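Matching sites in multicopper oxidase from Uncultured bacterium, a protein that probably couples the oxidation of substrates to the reduction of dioxygen at its copper centres, as laccase-like multicopper oxidases do (PDB 4E9X (chain A, 1.14 Å), residues Val136-Ile141 and Lys185-Lys190), and in its relative multicopper oxidase type 1 from Nitrosomonas europaea (PDB 3G5W (chain B, 1.90 Å), residues Val135-Ile140 and Lys184-Arg189). Structure 2 is superposed on structure 1 by the backbone atoms of these residues (RMSD 0.28 Å); each is numbered along its deposited sequence.

Structure 1 (4E9X); sequences VTKDVI and KGDVVK.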
# COMPACT_ATOMS: atom_id res chain seq x y z
N VAL A 136 28.84 3.16 -4.71
CA VAL A 136 27.96 2.88 -5.84
C VAL A 136 28.71 2.96 -7.17
O VAL A 136 29.47 3.91 -7.41
CB VAL A 136 26.80 3.88 -5.82
CG1 VAL A 136 25.97 3.78 -7.09
CG2 VAL A 136 25.94 3.61 -4.58
N THR A 137 28.48 1.97 -8.03
CA THR A 137 29.10 1.92 -9.35
C THR A 137 28.06 2.08 -10.45
O THR A 137 28.42 2.33 -11.60
CB THR A 137 29.88 0.62 -9.58
OG1 THR A 137 28.92 -0.43 -9.50
CG2 THR A 137 30.95 0.43 -8.49
N LYS A 138 26.78 2.03 -10.11
CA LYS A 138 25.74 2.18 -11.12
C LYS A 138 24.50 2.74 -10.44
O LYS A 138 24.13 2.21 -9.39
CB LYS A 138 25.42 0.83 -11.74
CG LYS A 138 24.51 0.95 -12.98
CD LYS A 138 24.05 -0.44 -13.41
CE LYS A 138 25.21 -1.39 -13.74
NZ LYS A 138 26.07 -0.76 -14.78
N ASP A 139 23.92 3.77 -11.02
CA ASP A 139 22.73 4.46 -10.49
C ASP A 139 21.63 4.26 -11.48
O ASP A 139 21.88 4.39 -12.69
CB ASP A 139 23.14 5.93 -10.25
CG ASP A 139 22.21 6.73 -9.38
OD1 ASP A 139 21.13 6.26 -8.97
OD2 ASP A 139 22.59 7.90 -9.11
N VAL A 140 20.45 3.88 -11.01
CA VAL A 140 19.34 3.38 -11.82
C VAL A 140 18.05 4.06 -11.41
O VAL A 140 17.69 4.03 -10.25
CB VAL A 140 19.22 1.86 -11.56
CG1 VAL A 140 18.02 1.20 -12.24
CG2 VAL A 140 20.54 1.15 -11.99
N ILE A 141 17.35 4.62 -12.39
CA ILE A 141 16.03 5.25 -12.16
C ILE A 141 14.97 4.36 -12.71
O ILE A 141 15.02 3.99 -13.89
CB ILE A 141 16.02 6.65 -12.81
CG1 ILE A 141 16.81 7.65 -11.91
CG2 ILE A 141 14.60 7.16 -13.09
CD1 ILE A 141 17.11 8.98 -12.56
N LYS A 185 29.78 -8.75 -11.73
CA LYS A 185 30.02 -9.10 -10.33
C LYS A 185 30.86 -8.06 -9.64
O LYS A 185 31.87 -7.63 -10.22
CB LYS A 185 30.70 -10.50 -10.24
CG LYS A 185 30.68 -10.99 -8.78
CD LYS A 185 31.46 -12.30 -8.65
CE LYS A 185 31.31 -12.83 -7.21
NZ LYS A 185 32.17 -14.04 -7.02
N GLY A 186 30.45 -7.62 -8.46
CA GLY A 186 31.18 -6.61 -7.66
C GLY A 186 30.55 -5.24 -7.83
O GLY A 186 30.88 -4.32 -7.10
N ASP A 187 29.64 -5.07 -8.83
CA ASP A 187 28.92 -3.79 -8.91
C ASP A 187 28.15 -3.55 -7.63
O ASP A 187 27.74 -4.46 -6.92
CB ASP A 187 27.95 -3.80 -10.10
CG ASP A 187 28.53 -3.25 -11.39
OD1 ASP A 187 29.41 -2.34 -11.35
OD2 ASP A 187 28.10 -3.71 -12.48
N VAL A 188 27.94 -2.25 -7.35
CA VAL A 188 27.11 -1.80 -6.22
C VAL A 188 26.08 -0.88 -6.85
O VAL A 188 26.42 0.19 -7.39
CB VAL A 188 27.97 -1.04 -5.20
CG1 VAL A 188 27.07 -0.54 -4.04
CG2 VAL A 188 29.06 -1.95 -4.70
N VAL A 189 24.83 -1.34 -6.83
CA VAL A 189 23.79 -0.71 -7.68
C VAL A 189 22.83 0.09 -6.78
O VAL A 189 22.24 -0.48 -5.88
CB VAL A 189 23.03 -1.76 -8.47
CG1 VAL A 189 22.06 -1.09 -9.46
CG2 VAL A 189 24.00 -2.69 -9.25
N LYS A 190 22.69 1.38 -7.09
CA LYS A 190 21.67 2.19 -6.39
C LYS A 190 20.46 2.20 -7.31
O LYS A 190 20.61 2.58 -8.49
CB LYS A 190 22.24 3.59 -6.15
CG LYS A 190 21.17 4.56 -5.59
CD LYS A 190 21.83 5.91 -5.27
CE LYS A 190 20.96 6.89 -4.58
NZ LYS A 190 20.69 6.58 -3.14
O HOH W 1 28.12 -2.74 -15.03

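Structure 2 (3G5W); sequences VTKDYI and KGDVIR.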
# COMPACT_ATOMS: atom_id res chain seq x y z
N VAL B 135 28.66 3.01 -4.64
CA VAL B 135 27.79 2.76 -5.79
C VAL B 135 28.56 2.87 -7.10
O VAL B 135 29.25 3.87 -7.34
CB VAL B 135 26.60 3.76 -5.81
CG1 VAL B 135 25.78 3.60 -7.09
CG2 VAL B 135 25.72 3.57 -4.57
N THR B 136 28.43 1.85 -7.94
CA THR B 136 29.09 1.85 -9.26
C THR B 136 28.14 2.18 -10.42
O THR B 136 28.58 2.64 -11.48
CB THR B 136 29.77 0.51 -9.55
OG1 THR B 136 28.78 -0.53 -9.57
CG2 THR B 136 30.82 0.19 -8.51
N LYS B 137 26.84 1.91 -10.23
CA LYS B 137 25.81 2.17 -11.25
C LYS B 137 24.51 2.68 -10.61
O LYS B 137 24.06 2.15 -9.60
CB LYS B 137 25.51 0.92 -12.08
CG LYS B 137 26.69 0.19 -12.72
CD LYS B 137 26.23 -0.91 -13.68
CE LYS B 137 25.93 -0.35 -15.08
NZ LYS B 137 25.73 -1.40 -16.12
N ASP B 138 23.89 3.68 -11.24
CA ASP B 138 22.76 4.39 -10.65
C ASP B 138 21.57 4.30 -11.63
O ASP B 138 21.73 4.59 -12.81
CB ASP B 138 23.18 5.85 -10.44
CG ASP B 138 22.46 6.52 -9.28
OD1 ASP B 138 21.37 6.07 -8.89
OD2 ASP B 138 23.00 7.52 -8.76
N TYR B 139 20.42 3.87 -11.12
CA TYR B 139 19.22 3.60 -11.93
C TYR B 139 17.97 4.31 -11.39
O TYR B 139 17.73 4.31 -10.19
CB TYR B 139 18.93 2.09 -11.95
CG TYR B 139 19.95 1.27 -12.69
CD1 TYR B 139 19.71 0.81 -13.98
CD2 TYR B 139 21.17 0.94 -12.09
CE1 TYR B 139 20.65 0.05 -14.67
CE2 TYR B 139 22.12 0.18 -12.76
CZ TYR B 139 21.87 -0.25 -14.05
OH TYR B 139 22.80 -1.00 -14.72
N ILE B 140 17.17 4.87 -12.29
CA ILE B 140 15.92 5.53 -11.91
C ILE B 140 14.76 4.66 -12.41
O ILE B 140 14.70 4.35 -13.60
CB ILE B 140 15.81 6.96 -12.52
CG1 ILE B 140 16.91 7.86 -11.93
CG2 ILE B 140 14.41 7.56 -12.28
CD1 ILE B 140 17.10 9.17 -12.67
N LYS B 184 29.87 -9.04 -11.40
CA LYS B 184 30.19 -9.29 -10.01
C LYS B 184 31.09 -8.18 -9.46
O LYS B 184 32.03 -7.74 -10.12
CB LYS B 184 30.86 -10.66 -9.85
CG LYS B 184 30.83 -11.22 -8.44
CD LYS B 184 31.44 -12.61 -8.41
CE LYS B 184 31.92 -12.99 -7.02
NZ LYS B 184 30.83 -12.91 -6.01
N GLY B 185 30.77 -7.71 -8.25
CA GLY B 185 31.50 -6.60 -7.64
C GLY B 185 30.84 -5.24 -7.81
O GLY B 185 31.19 -4.29 -7.11
N ASP B 186 29.87 -5.14 -8.73
CA ASP B 186 29.09 -3.91 -8.91
C ASP B 186 28.26 -3.64 -7.66
O ASP B 186 27.93 -4.56 -6.91
CB ASP B 186 28.14 -4.02 -10.11
CG ASP B 186 28.72 -3.45 -11.40
OD1 ASP B 186 29.46 -2.43 -11.37
OD2 ASP B 186 28.40 -4.01 -12.46
N VAL B 187 27.94 -2.37 -7.44
CA VAL B 187 27.01 -1.98 -6.39
C VAL B 187 26.03 -1.04 -7.07
O VAL B 187 26.43 0.01 -7.57
CB VAL B 187 27.73 -1.25 -5.23
CG1 VAL B 187 26.71 -0.68 -4.23
CG2 VAL B 187 28.71 -2.19 -4.54
N ILE B 188 24.77 -1.43 -7.11
CA ILE B 188 23.78 -0.60 -7.81
C ILE B 188 22.85 0.13 -6.84
O ILE B 188 22.56 -0.35 -5.75
CB ILE B 188 22.99 -1.37 -8.91
CG1 ILE B 188 22.01 -2.39 -8.31
CG2 ILE B 188 23.95 -2.02 -9.92
CD1 ILE B 188 21.22 -3.19 -9.35
N ARG B 189 22.42 1.31 -7.27
CA ARG B 189 21.48 2.12 -6.53
C ARG B 189 20.23 2.21 -7.39
O ARG B 189 20.29 2.75 -8.49
CB ARG B 189 22.09 3.49 -6.29
CG ARG B 189 21.24 4.47 -5.50
CD ARG B 189 22.02 5.76 -5.29
NE ARG B 189 21.27 6.72 -4.48
CZ ARG B 189 21.82 7.72 -3.79
NH1 ARG B 189 21.05 8.53 -3.08
NH2 ARG B 189 23.14 7.89 -3.78

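Structure 1 (4E9X)
Thr-137 OG1 is gripped twice: it donates to Asp-187 OD1 at 2.7 Å, with the oxygen met 38° out of the carboxylate plane, and accepts from Val-188 N at 3.0 Å. With chi1 at 62°, the hydroxyl sits between backbone N and carbonyl carbon, facing segment 185-190. Here strands 138-147 and 187-195 pair in parallel, as neighbours in a six-stranded mixed sheet of the second cupredoxin-like domain. Val-140 CG2 packs on Val-189 CG1 at 3.7 Å, beside Leu-181 and Val-183 of strand 181-183. Lys-138, bent at its outer torsions, brings CE within 3.9 Å of Asp-187 OD2, and a water bridges its NZ to that oxygen. On the other face Lys-190 CD runs alongside Asp-139 OD1 at 3.8 Å; Lys-190 NZ forms salt bridges with Asp-238 and Glu-133, and Asp-139 one with Arg-192.

Structure 2 (3G5W)
Thr-136 OG1 is held by two groups: it donates to Asp-186 OD1 at 2.7 Å, with the oxygen met 35° out of the carboxylate plane, and accepts from Val-187 N at 2.9 Å. Chi1 of 61° places the hydroxyl between backbone N and carbonyl carbon, turned to segment 184-189. Tyr-139 sets CE2 against Ile-188 CG2 at 4.0 Å, its side chain also touching Ile-180 of strand 180-182, while Ile-188 touches Ile-180 and Val-182. Lys-137 passes Asp-186 OD2 with its CD at 4.0 Å, and its NZ bonds to the carbonyl oxygen of Arg-181. On the other face the extended Arg-189 lays CD alongside Asp-138 OD1 at 3.7 Å; its guanidinium reaches Asp-237 and Glu-132 in salt bridges and Phe-213 in a cation-pi contact, while Asp-138 forms a salt bridge with Arg-191.

Structure 1 against structure 2
Both sites keep the same parallel strand pairing, with coincident CA atoms, and the same threonine grip: Thr-137(A) OG1 to Asp-187(A) OD1 and Thr-136(B) OG1 to Asp-186(B) OD1, each 2.7 Å. The side chains of Val-136(A), Thr-137(A), Asp-139(A), Asp-187(A), Val-188(A) and their counterparts also keep their places. The largest exchange is Val-140(A) against Tyr-139(B). CG2 of Val-140(A) and CG of Tyr-139(B) lie 0.9 Å apart, but CG1 of Val-140(A) has no counterpart, nor have CD1, CE1, CE2, CZ and OH of Tyr-139(B). CD of Lys-138(A) stands 1.9 Å apart from the place of Tyr-139(B) OH after superposition. Lys-137(B) is turned, chi1 -52° against -170° in Lys-138(A), and its outer chain turns too, leaving the places of CG, CD and NZ of Lys-138(A); CD thus quits its place next to the tyrosine hydroxyl, perhaps in answer to it. NZ of Lys-138(A) and NZ of Lys-137(B) stand 1.5 Å apart after superposition, and CD of Lys-137(B) lies near the place of Lys-138(A) CE, so the touch on the aspartate persists. Across from the Val-140(A)/Tyr-139(B) pair, Val-189(A) is exchanged for Ile-188(B): their CG2 atoms lie 0.9 Å apart, CG1 of Val-189(A) is unmatched, and CG1 and CD1 of Ile-188(B) add apolar bulk in another direction. The contact with Val-140(A) or Tyr-139(B) is kept. On the other face CD of Lys-190(A) lies 3.8 Å from Asp-139(A) OD1, and CD of Arg-189(B) 3.7 Å from Asp-138(B) OD1. NZ of Lys-190(A) has no counterpart; NE of Arg-189(B), 0.4 Å apart from the methylene CE of Lys-190(A), with CZ, NH1 and NH2 spreads the charge over a flat group.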